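Local coordinates for LRR receptor-like serine/threonine-protein kinase RGI3 (PDB 5HZ0), which binds root meristem growth factor peptides as a cell-surface receptor kinase, the chain here being its extracellular leucine-rich repeat domain, which pairs with SERK co-receptors once peptide is bound, at residues I187-Y190 / T191-L194; G580-N583 / V584-D587; G412-P415 / S416-N420; S483-P486 / P487-L491. The protein carries 5 engineered substitutions. One frame throughout, in Å; residues are numbered along the deposited sequence.

Contact 1: I187-Y190 / T191-L194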
loop_
_atom_site.group_PDB
_atom_site.type_symbol
_atom_site.label_atom_id
_atom_site.label_comp_id
_atom_site.label_asym_id
_atom_site.label_seq_id
_atom_site.Cartn_x
_atom_site.Cartn_y
_atom_site.Cartn_z
ATOM N N ILE A 187 -0.938 9.374 -24.175
ATOM C CA ILE A 187 0.504 9.254 -24.040
ATOM C C ILE A 187 0.823 8.491 -22.741
ATOM O O ILE A 187 0.622 9.013 -21.638
ATOM C CB ILE A 187 1.185 10.647 -24.015
ATOM C CG1 ILE A 187 0.997 11.358 -25.351
ATOM C CG2 ILE A 187 2.692 10.523 -23.693
ATOM C CD1 ILE A 187 1.613 12.739 -25.401
ATOM N N ALA A 188 1.292 7.250 -22.860
ATOM C CA ALA A 188 1.638 6.497 -21.656
ATOM C C ALA A 188 3.131 6.191 -21.577
ATOM O O ALA A 188 3.636 5.230 -22.182
ATOM C CB ALA A 188 0.836 5.198 -21.595
ATOM N N ILE A 189 3.839 6.985 -20.780
ATOM C CA ILE A 189 5.224 6.660 -20.514
ATOM C C ILE A 189 5.432 6.752 -19.020
ATOM O O ILE A 189 5.902 7.772 -18.512
ATOM C CB ILE A 189 6.120 7.695 -21.231
ATOM C CG1 ILE A 189 5.513 8.048 -22.606
ATOM C CG2 ILE A 189 7.553 7.190 -21.367
ATOM C CD1 ILE A 189 6.349 8.994 -23.467
ATOM N N TYR A 190 5.275 5.616 -18.351
ATOM C CA TYR A 190 5.240 5.592 -16.900
ATOM C C TYR A 190 6.123 4.470 -16.388
ATOM O O TYR A 190 6.310 3.460 -17.083
ATOM C CB TYR A 190 3.801 5.461 -16.362
ATOM C CG TYR A 190 3.019 4.258 -16.857
ATOM C CD1 TYR A 190 3.184 3.010 -16.285
ATOM C CD2 TYR A 190 2.079 4.387 -17.890
ATOM C CE1 TYR A 190 2.463 1.920 -16.732
ATOM C CE2 TYR A 190 1.350 3.304 -18.348
ATOM C CZ TYR A 190 1.550 2.071 -17.767
ATOM O OH TYR A 190 0.835 0.986 -18.221
ATOM N N THR A 191 6.660 4.653 -15.178
ATOM C CA THR A 191 7.616 3.717 -14.610
ATOM C C THR A 191 8.797 3.592 -15.569
ATOM O O THR A 191 9.148 2.511 -16.034
ATOM C CB THR A 191 6.957 2.364 -14.325
ATOM O OG1 THR A 191 5.632 2.588 -13.808
ATOM C CG2 THR A 191 7.783 1.550 -13.326
ATOM N N SER A 192 9.365 4.745 -15.892
ATOM C CA SER A 192 10.497 4.870 -16.805
ATOM C C SER A 192 11.566 5.770 -16.185
ATOM O O SER A 192 11.581 5.980 -14.969
ATOM C CB SER A 192 10.064 5.395 -18.176
ATOM O OG SER A 192 9.513 4.355 -18.969
ATOM N N LEU A 193 12.522 6.188 -17.008
ATOM C CA LEU A 193 13.632 7.056 -16.582
ATOM C C LEU A 193 13.545 8.563 -16.890
ATOM O O LEU A 193 14.547 9.258 -16.790
ATOM C CB LEU A 193 14.988 6.469 -16.996
ATOM C CG LEU A 193 15.231 5.090 -16.369
ATOM C CD1 LEU A 193 16.618 4.553 -16.700
ATOM C CD2 LEU A 193 15.007 5.125 -14.867
ATOM N N LEU A 194 12.401 9.048 -17.351
ATOM C CA LEU A 194 12.263 10.475 -17.699
ATOM C C LEU A 194 12.655 11.485 -16.610
ATOM O O LEU A 194 12.382 11.279 -15.428
ATOM C CB LEU A 194 10.834 10.780 -18.112
ATOM C CG LEU A 194 10.243 10.062 -19.319
ATOM C CD1 LEU A 194 8.774 10.434 -19.412
ATOM C CD2 LEU A 194 11.001 10.439 -20.601
#
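The backbone runs extended through I189 and Y190, turns at T191, whose phi/psi of 57°/54° lies in the left-handed region, and returns to near-extended form at S192. This is the exit from strand 186-188 of a leucine-rich repeat, the bend that carries the chain off the parallel strands and brings I189 and L194 to the same interior side. There CG2 of I189 lies 4.0 Å from CD1 of L194, the two side chains crossing at about a right angle; L165 and L174 of the preceding repeat add to the packing on I189. S192 turns inward as well, its OG 4.2 Å from CG2 of I189, and this hydroxyl hydrogen-bonds to the backbone O of T168. N216 of the next repeat reaches back into the turn with its side-chain amide, giving ND2 to I189 O and accepting L194 N at OD1. Y190 points the other way. Its ring stacks with Y214, and OH bonds to the backbone of the bound peptide, in keeping with the role of Y190 in peptide recognition. OG1 of T191, which is hydrogen-bonded to OE1 of Q215, sits at the edge of the Y190 ring and in its plane, 3.5 Å from CD1.

Contact 2: G580-N583 / V584-D587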
loop_
_atom_site.group_PDB
_atom_site.type_symbol
_atom_site.label_atom_id
_atom_site.label_comp_id
_atom_site.label_asym_id
_atom_site.label_seq_id
_atom_site.Cartn_x
_atom_site.Cartn_y
_atom_site.Cartn_z
ATOM N N GLY A 580 17.541 -18.652 44.689
ATOM C CA GLY A 580 18.200 -19.812 44.127
ATOM C C GLY A 580 19.144 -19.358 43.047
ATOM O O GLY A 580 19.473 -18.185 42.978
ATOM N N ASN A 581 19.581 -20.283 42.205
ATOM C CA ASN A 581 20.508 -19.956 41.137
ATOM C C ASN A 581 19.881 -19.965 39.749
ATOM O O ASN A 581 18.674 -20.118 39.608
ATOM C CB ASN A 581 21.755 -20.843 41.197
ATOM C CG ASN A 581 21.462 -22.297 40.893
ATOM O OD1 ASN A 581 21.139 -22.642 39.762
ATOM N ND2 ASN A 581 21.609 -23.162 41.897
ATOM N N LEU A 582 20.702 -19.738 38.733
ATOM C CA LEU A 582 20.233 -19.648 37.350
ATOM C C LEU A 582 20.417 -20.890 36.486
ATOM O O LEU A 582 20.202 -20.827 35.281
ATOM C CB LEU A 582 20.826 -18.418 36.659
ATOM C CG LEU A 582 20.497 -17.133 37.420
ATOM C CD1 LEU A 582 21.139 -15.934 36.757
ATOM C CD2 LEU A 582 18.970 -16.942 37.567
ATOM N N ASN A 583 20.862 -21.993 37.079
ATOM C CA ASN A 583 21.283 -23.172 36.309
ATOM C C ASN A 583 20.292 -23.648 35.263
ATOM O O ASN A 583 20.682 -24.107 34.190
ATOM C CB ASN A 583 21.691 -24.321 37.243
ATOM C CG ASN A 583 22.946 -23.991 38.050
ATOM O OD1 ASN A 583 23.707 -23.081 37.692
ATOM N ND2 ASN A 583 23.159 -24.718 39.146
ATOM N N VAL A 584 19.008 -23.506 35.575
ATOM C CA VAL A 584 17.933 -23.876 34.668
ATOM C C VAL A 584 17.989 -23.077 33.351
ATOM O O VAL A 584 17.544 -23.548 32.306
ATOM C CB VAL A 584 16.571 -23.708 35.369
ATOM C CG1 VAL A 584 16.461 -22.321 35.959
ATOM C CG2 VAL A 584 15.414 -23.991 34.414
ATOM N N LEU A 585 18.577 -21.887 33.393
ATOM C CA LEU A 585 18.671 -21.042 32.201
ATOM C C LEU A 585 19.874 -21.330 31.286
ATOM O O LEU A 585 19.904 -20.857 30.143
ATOM C CB LEU A 585 18.706 -19.562 32.604
ATOM C CG LEU A 585 17.424 -18.764 32.852
ATOM C CD1 LEU A 585 16.235 -19.659 33.184
ATOM C CD2 LEU A 585 17.667 -17.755 33.970
ATOM N N THR A 586 20.853 -22.095 31.776
ATOM C CA THR A 586 22.186 -22.145 31.142
ATOM C C THR A 586 22.227 -22.696 29.714
ATOM O O THR A 586 23.126 -22.362 28.944
ATOM C CB THR A 586 23.268 -22.859 32.025
ATOM O OG1 THR A 586 22.761 -24.102 32.526
ATOM C CG2 THR A 586 23.678 -21.975 33.208
ATOM N N ASP A 587 21.271 -23.543 29.361
ATOM C CA ASP A 587 21.240 -24.095 28.004
ATOM C C ASP A 587 20.292 -23.436 26.980
ATOM O O ASP A 587 20.119 -23.960 25.876
ATOM C CB ASP A 587 21.144 -25.634 28.016
ATOM C CG ASP A 587 19.715 -26.161 27.912
ATOM O OD1 ASP A 587 18.731 -25.416 28.168
ATOM O OD2 ASP A 587 19.595 -27.364 27.579
#
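One carbonyl oxygen, that of N583, takes two bonds from a single residue, T586, one from its backbone and one from its side chain. The hydroxyl comes in along the plane of the carbonyl onto a lone pair, with T586 OG1 2.7 Å from N583 O. The amide approaches from above that plane, 63° out of it, at 3.1 Å from T586 N to N583 O, and with a nearly straight N-H. A chi1 of 48°, which sets OG1 between the backbone N and the carbonyl carbon, is what brings the hydroxyl back to the carbonyl three residues earlier. One residue before, L585 N gives to L582 O at 2.7 Å, and residues 584-586 have helical backbone angles, though without the regular bonds of a helix, in the loop between strands 570-572 and 593-595 of the leucine-rich repeats. On the buried side of this loop CD2 of L582 meets CD2 of L585 at 3.9 Å, the side chains crossing at a slant, and I558 of the preceding repeat packs against both and against V584. Because the T586 hydroxyl donates its hydrogen to a main-chain acceptor, a polar group on the exposed face is tied into the turn, and its rotation about CA-CB is probably restricted.

Contact 3: G412-P415 / S416-N420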
loop_
_atom_site.group_PDB
_atom_site.type_symbol
_atom_site.label_atom_id
_atom_site.label_comp_id
_atom_site.label_asym_id
_atom_site.label_seq_id
_atom_site.Cartn_x
_atom_site.Cartn_y
_atom_site.Cartn_z
ATOM N N GLY A 412 -14.758 9.137 29.647
ATOM C CA GLY A 412 -15.815 8.187 29.944
ATOM C C GLY A 412 -15.523 6.727 29.623
ATOM O O GLY A 412 -14.413 6.365 29.229
ATOM N N SER A 413 -16.536 5.882 29.814
ATOM C CA SER A 413 -16.427 4.440 29.600
ATOM C C SER A 413 -16.529 3.992 28.148
ATOM O O SER A 413 -17.080 4.694 27.305
ATOM C CB SER A 413 -17.460 3.698 30.444
ATOM O OG SER A 413 -17.162 3.827 31.819
ATOM N N ILE A 414 -15.979 2.822 27.856
ATOM C CA ILE A 414 -16.168 2.217 26.553
ATOM C C ILE A 414 -17.608 1.737 26.500
ATOM O O ILE A 414 -18.009 0.861 27.282
ATOM C CB ILE A 414 -15.210 1.026 26.317
ATOM C CG1 ILE A 414 -13.751 1.484 26.436
ATOM C CG2 ILE A 414 -15.500 0.359 24.949
ATOM C CD1 ILE A 414 -12.740 0.352 26.423
ATOM N N PRO A 415 -18.393 2.321 25.582
ATOM C CA PRO A 415 -19.834 2.091 25.495
ATOM C C PRO A 415 -20.110 0.646 25.105
ATOM O O PRO A 415 -19.521 0.117 24.155
ATOM C CB PRO A 415 -20.265 3.052 24.389
ATOM C CG PRO A 415 -19.073 3.194 23.531
ATOM C CD PRO A 415 -17.903 3.153 24.468
ATOM N N SER A 416 -21.017 0.024 25.849
ATOM C CA SER A 416 -21.280 -1.408 25.763
ATOM C C SER A 416 -21.816 -1.873 24.405
ATOM O O SER A 416 -21.671 -3.040 24.010
ATOM C CB SER A 416 -22.265 -1.784 26.858
ATOM O OG SER A 416 -22.692 -3.110 26.689
ATOM N N GLU A 417 -22.441 -0.955 23.682
ATOM C CA GLU A 417 -23.033 -1.302 22.396
ATOM C C GLU A 417 -21.984 -1.556 21.311
ATOM O O GLU A 417 -22.317 -1.891 20.180
ATOM C CB GLU A 417 -24.099 -0.292 21.960
ATOM C CG GLU A 417 -23.790 1.127 22.321
ATOM C CD GLU A 417 -24.157 1.459 23.742
ATOM O OE1 GLU A 417 -23.232 1.629 24.559
ATOM O OE2 GLU A 417 -25.360 1.544 24.048
ATOM N N ILE A 418 -20.712 -1.393 21.650
ATOM C CA ILE A 418 -19.654 -1.773 20.730
ATOM C C ILE A 418 -19.713 -3.285 20.553
ATOM O O ILE A 418 -19.243 -3.827 19.550
ATOM C CB ILE A 418 -18.261 -1.308 21.228
ATOM C CG1 ILE A 418 -17.229 -1.405 20.101
ATOM C CG2 ILE A 418 -17.831 -2.094 22.453
ATOM C CD1 ILE A 418 -15.888 -0.828 20.447
ATOM N N GLY A 419 -20.340 -3.964 21.511
ATOM C CA GLY A 419 -20.523 -5.401 21.408
ATOM C C GLY A 419 -21.424 -5.780 20.249
ATOM O O GLY A 419 -21.485 -6.940 19.840
ATOM N N ASN A 420 -22.112 -4.783 19.708
ATOM C CA ASN A 420 -23.023 -4.979 18.594
ATOM C C ASN A 420 -22.316 -5.184 17.250
ATOM O O ASN A 420 -22.936 -5.636 16.281
ATOM C CB ASN A 420 -23.950 -3.771 18.506
ATOM C CG ASN A 420 -25.258 -4.087 17.842
ATOM O OD1 ASN A 420 -25.804 -5.183 18.002
ATOM N ND2 ASN A 420 -25.777 -3.126 17.082
#
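P415 and I418 are joined by the first main-chain hydrogen bond of a 3-10 turn, in a segment reading G-S-I-P-S-E-I-G, the signature of plant-type leucine-rich repeats on the way from one parallel strand to the next. I418 N gives to P415 O at 3.2 Å with the N-H pointing well at the oxygen (163°), although the donor stands above the carbonyl plane. Two further bonds of the same three-residue span continue the coil: G419 N to S416 O at 3.0 Å and N420 N to E417 O at 2.9 Å. A polar link to the preceding repeat follows at the end of the turn, where ND2 of N420 bonds to the backbone O of G395. The apolar contact between the two buried isoleucines lies on the inner side. CG2 of I414 faces CG2 of I418 at 4.2 Å, branch against branch, and I414 also reaches L453. Nearer the surface, the turn touches the preceding repeat through the P415 ring on I390 and the following one through S416 on A441. The bent chain of E417 (chi2 -82°) doubles back, its carboxylate lying beside the proline ring and the side chain also touching P392. I418 also touches the turn itself: CG1 is anti to the backbone N (chi1 -166°), which leaves CG2 beside the bonded carbonyl, 3.3 Å from P415 O.

Contact 4: S483-P486 / P487-L491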
loop_
_atom_site.group_PDB
_atom_site.type_symbol
_atom_site.label_atom_id
_atom_site.label_comp_id
_atom_site.label_asym_id
_atom_site.label_seq_id
_atom_site.Cartn_x
_atom_site.Cartn_y
_atom_site.Cartn_z
ATOM N N SER A 483 -7.507 -6.662 40.905
ATOM C CA SER A 483 -7.725 -8.052 41.291
ATOM C C SER A 483 -6.869 -9.026 40.484
ATOM O O SER A 483 -5.772 -8.682 40.057
ATOM C CB SER A 483 -9.202 -8.426 41.184
ATOM O OG SER A 483 -9.419 -9.711 41.740
ATOM N N THR A 484 -7.401 -10.207 40.188
ATOM C CA THR A 484 -6.554 -11.281 39.690
ATOM C C THR A 484 -6.725 -11.538 38.210
ATOM O O THR A 484 -7.804 -11.349 37.658
ATOM C CB THR A 484 -6.817 -12.602 40.437
ATOM O OG1 THR A 484 -8.220 -12.884 40.414
ATOM C CG2 THR A 484 -6.342 -12.518 41.885
ATOM N N LEU A 485 -5.645 -11.955 37.569
ATOM C CA LEU A 485 -5.707 -12.423 36.196
ATOM C C LEU A 485 -6.554 -13.695 36.190
ATOM O O LEU A 485 -6.177 -14.709 36.781
ATOM C CB LEU A 485 -4.293 -12.672 35.660
ATOM C CG LEU A 485 -4.095 -13.224 34.244
ATOM C CD1 LEU A 485 -4.711 -12.331 33.189
ATOM C CD2 LEU A 485 -2.614 -13.393 33.980
ATOM N N PRO A 486 -7.711 -13.643 35.518
ATOM C CA PRO A 486 -8.711 -14.707 35.629
ATOM C C PRO A 486 -8.214 -16.013 35.021
ATOM O O PRO A 486 -7.418 -15.993 34.076
ATOM C CB PRO A 486 -9.881 -14.158 34.816
ATOM C CG PRO A 486 -9.234 -13.304 33.782
ATOM C CD PRO A 486 -8.069 -12.653 34.488
ATOM N N PRO A 487 -8.666 -17.148 35.571
ATOM C CA PRO A 487 -8.270 -18.436 35.003
ATOM C C PRO A 487 -8.730 -18.536 33.553
ATOM O O PRO A 487 -8.052 -19.128 32.709
ATOM C CB PRO A 487 -8.991 -19.459 35.900
ATOM C CG PRO A 487 -10.009 -18.691 36.658
ATOM C CD PRO A 487 -9.484 -17.300 36.784
ATOM N N GLY A 488 -9.857 -17.893 33.264
ATOM C CA GLY A 488 -10.453 -17.934 31.943
ATOM C C GLY A 488 -9.610 -17.300 30.856
ATOM O O GLY A 488 -9.973 -17.335 29.681
ATOM N N ILE A 489 -8.489 -16.705 31.242
ATOM C CA ILE A 489 -7.522 -16.225 30.272
ATOM C C ILE A 489 -7.062 -17.414 29.425
ATOM O O ILE A 489 -6.681 -17.258 28.266
ATOM C CB ILE A 489 -6.322 -15.525 30.974
ATOM C CG1 ILE A 489 -5.543 -14.643 29.987
ATOM C CG2 ILE A 489 -5.420 -16.546 31.677
ATOM C CD1 ILE A 489 -4.448 -15.366 29.237
ATOM N N GLY A 490 -7.127 -18.612 30.001
ATOM C CA GLY A 490 -6.776 -19.819 29.277
ATOM C C GLY A 490 -7.755 -20.170 28.168
ATOM O O GLY A 490 -7.546 -21.132 27.441
ATOM N N LEU A 491 -8.829 -19.402 28.038
ATOM C CA LEU A 491 -9.803 -19.642 26.975
ATOM C C LEU A 491 -9.408 -19.023 25.647
ATOM O O LEU A 491 -9.871 -19.469 24.601
ATOM C CB LEU A 491 -11.207 -19.181 27.382
ATOM C CG LEU A 491 -11.725 -19.944 28.602
ATOM C CD1 LEU A 491 -13.136 -19.506 29.014
ATOM C CD2 LEU A 491 -11.649 -21.444 28.326
#
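The carbonyl O of P486 accepts the backbone N of I489 at 3.1 Å, and this bond closes the first turn of the 3-10 segment 487-491. The N-H aims fairly straight at the oxygen (163°), yet I489 N stands 58° out of the carbonyl plane. G490 N then bonds to P487 O, and L491 N to G488 O, each at 2.9 Å, to carry the turn on. P487 opens it with a ring nitrogen that has no hydrogen to give; at this first position none is needed by the coil, and the ring folds outward, its CD 3.7 Å from CB of P486, so that two prolines lie side by side where the extended chain becomes a turn. Inward, L485 and I489 meet at a slant, with CD1 of L485 4.0 Å from CG1 of I489. L485 extends away from its own backbone N (chi1 178°) to bring that methyl across, and L500 of the next repeat packs against the L485 side chain. That repeat also supplies I513 and C516 against I489, E512 beside P487, and the hydroxyl of T515, which is hydrogen-bonded to G490 O. A buried leucine, a proline ahead of the turn and a 3-10 turn that returns an isoleucine to the core are typical of the segment that links successive strands of a plant-type leucine-rich repeat.

In the fold
All four contacts are local turns of one leucine-rich repeat solenoid, met along the chain in the order 1, 3, 4, 2, and none touches another. Contact 1 stands apart, its centre about 51 Å from contact 3, 59 Å from contact 4 and 63 Å from contact 2, across the centre of the chain from all three. It follows a strand of the peptide-binding surface and reaches the hormone. Contacts 3, 4 and 2 belong to the loops between strands in later repeats. The centres of contacts 3 and 4 lie about 22 Å apart, those of contacts 2 and 4 about 29 Å. A sugar of the protein's own glycan lies about 8 Å from the E417 side chain.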